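Local coordinates for possible atls1-like light-inducible protein (Prochlorococcus marinus, PDB 2XCZ) that belongs to the macrophage migration inhibitory factor (MIF) family and assembles as a trimer of alpha/beta subunits, at residues A[100-104]-A[105-109]. Numbering follows the deposited sequence.
Sequences EDVPA and RLWGW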
loop_
_atom_site.group_PDB
_atom_site.type_symbol
_atom_site.label_atom_id
_atom_site.label_comp_id
_atom_site.label_asym_id
_atom_site.label_seq_id
_atom_site.Cartn_x
_atom_site.Cartn_y
_atom_site.Cartn_z
ATOM N N GLU A 100 -1.718 11.311 0.750
ATOM C CA GLU A 100 -2.698 11.494 -0.321
ATOM C C GLU A 100 -3.936 12.193 0.254
ATOM O O GLU A 100 -4.457 11.793 1.295
ATOM C CB GLU A 100 -3.087 10.140 -0.921
ATOM C CG GLU A 100 -4.057 10.220 -2.097
ATOM C CD GLU A 100 -4.240 8.875 -2.783
ATOM O OE1 GLU A 100 -4.763 7.930 -2.150
ATOM O OE2 GLU A 100 -3.848 8.757 -3.964
ATOM N N ASP A 101 -4.352 13.281 -0.397
ATOM C CA ASP A 101 -5.637 13.909 -0.122
ATOM C C ASP A 101 -6.624 13.260 -1.096
ATOM O O ASP A 101 -6.573 13.484 -2.317
ATOM C CB ASP A 101 -5.525 15.433 -0.318
ATOM C CG ASP A 101 -6.854 16.161 -0.145
ATOM O OD1 ASP A 101 -7.919 15.508 -0.025
ATOM O OD2 ASP A 101 -6.831 17.412 -0.149
ATOM N N VAL A 102 -7.501 12.416 -0.554
ATOM C CA VAL A 102 -8.373 11.559 -1.360
ATOM C C VAL A 102 -9.743 12.213 -1.521
ATOM O O VAL A 102 -10.332 12.629 -0.519
ATOM C CB VAL A 102 -8.584 10.187 -0.680
ATOM C CG1 VAL A 102 -9.424 9.273 -1.580
ATOM C CG2 VAL A 102 -7.244 9.525 -0.369
ATOM N N PRO A 103 -10.241 12.326 -2.772
ATOM C CA PRO A 103 -11.611 12.817 -2.918
ATOM C C PRO A 103 -12.583 11.868 -2.243
ATOM O O PRO A 103 -12.380 10.642 -2.267
ATOM C CB PRO A 103 -11.820 12.827 -4.441
ATOM C CG PRO A 103 -10.449 12.936 -4.997
ATOM C CD PRO A 103 -9.619 12.085 -4.081
ATOM N N ALA A 104 -13.619 12.427 -1.614
ATOM C CA ALA A 104 -14.583 11.632 -0.855
ATOM C C ALA A 104 -15.211 10.501 -1.682
ATOM O O ALA A 104 -15.401 9.384 -1.183
ATOM C CB ALA A 104 -15.648 12.532 -0.244
ATOM N N ARG A 105 -15.499 10.763 -2.952
ATOM C CA ARG A 105 -16.075 9.720 -3.820
ATOM C C ARG A 105 -15.114 8.560 -4.139
ATOM O O ARG A 105 -15.549 7.507 -4.636
ATOM C CB ARG A 105 -16.631 10.322 -5.113
ATOM C CG ARG A 105 -15.616 10.965 -6.033
ATOM C CD ARG A 105 -16.277 11.335 -7.373
ATOM N NE ARG A 105 -16.752 10.150 -8.104
ATOM C CZ ARG A 105 -15.997 9.414 -8.920
ATOM N NH1 ARG A 105 -14.724 9.728 -9.131
ATOM N NH2 ARG A 105 -16.522 8.366 -9.534
ATOM N N LEU A 106 -13.833 8.744 -3.821
ATOM C CA LEU A 106 -12.813 7.690 -3.970
ATOM C C LEU A 106 -12.475 7.007 -2.638
ATOM O O LEU A 106 -11.471 6.298 -2.528
ATOM C CB LEU A 106 -11.537 8.236 -4.631
ATOM C CG LEU A 106 -11.708 8.819 -6.044
ATOM C CD1 LEU A 106 -10.390 9.277 -6.625
ATOM C CD2 LEU A 106 -12.395 7.802 -6.945
ATOM N N TRP A 107 -13.331 7.216 -1.638
ATOM C CA TRP A 107 -13.127 6.655 -0.320
ATOM C C TRP A 107 -14.356 5.832 0.059
ATOM O O TRP A 107 -15.405 6.382 0.411
ATOM C CB TRP A 107 -12.869 7.765 0.714
ATOM C CG TRP A 107 -12.271 7.245 2.012
ATOM C CD1 TRP A 107 -12.768 6.250 2.816
ATOM C CD2 TRP A 107 -11.049 7.673 2.615
ATOM N NE1 TRP A 107 -11.927 6.040 3.885
ATOM C CE2 TRP A 107 -10.866 6.901 3.788
ATOM C CE3 TRP A 107 -10.080 8.622 2.272
ATOM C CZ2 TRP A 107 -9.765 7.069 4.637
ATOM C CZ3 TRP A 107 -8.984 8.797 3.114
ATOM C CH2 TRP A 107 -8.832 8.011 4.284
ATOM N N GLY A 108 -14.209 4.514 0.007
ATOM C CA GLY A 108 -15.308 3.615 0.343
ATOM C C GLY A 108 -15.407 3.326 1.819
ATOM O O GLY A 108 -14.399 3.237 2.517
ATOM N N TRP A 109 -16.639 3.205 2.308
ATOM C CA TRP A 109 -16.875 2.879 3.706
ATOM C C TRP A 109 -18.319 2.400 3.811
ATOM O O TRP A 109 -19.203 2.971 3.180
ATOM C CB TRP A 109 -16.645 4.104 4.599
ATOM C CG TRP A 109 -17.083 3.877 6.009
ATOM C CD1 TRP A 109 -16.589 2.947 6.864
ATOM C CD2 TRP A 109 -18.116 4.570 6.714
ATOM N NE1 TRP A 109 -17.239 3.018 8.070
ATOM C CE2 TRP A 109 -18.182 4.010 8.008
ATOM C CE3 TRP A 109 -18.993 5.612 6.381
ATOM C CZ2 TRP A 109 -19.097 4.456 8.983
ATOM C CZ3 TRP A 109 -19.901 6.063 7.351
ATOM C CH2 TRP A 109 -19.946 5.476 8.634
#
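L106 N and W107 N reach back three residues to the carbonyl oxygens of P103 and A104, winding the chain into a short 3-10 turn between strand 95-101 and strand 107-109 of the MIF fold. The bond from L106 N to P103 O measures 2.9 Å and that from W107 N to A104 O 3.0 Å. Such a turn illustrates how a chain can leave one sheet and enter another while apolar side chains before, within and after the turn pack on one another. Here L106 CD1 rests against the CD-CG edge of the P103 ring, 3.9 Å from P103 CD, and L106 CB lies 3.9 Å from V102 CG1. The anti placement of W107 CG relative to the backbone N (chi1 -164°) brings the benzo edge of the indole against V102, the two side chains crossing at about a right angle. The indole is also met edge-to-face by F114 and by Y96 of a second subunit, and a di(hydroxyethyl)ether molecule lies close by. R105 points elsewhere: its NH2 is hydrogen-bonded to L68 O of that second subunit, which the G108-W109 strand joins in an antiparallel sheet. Just before the turn, V102 meets the indole near the ring plane, with V102 CB 3.7 Å from W107 CE3.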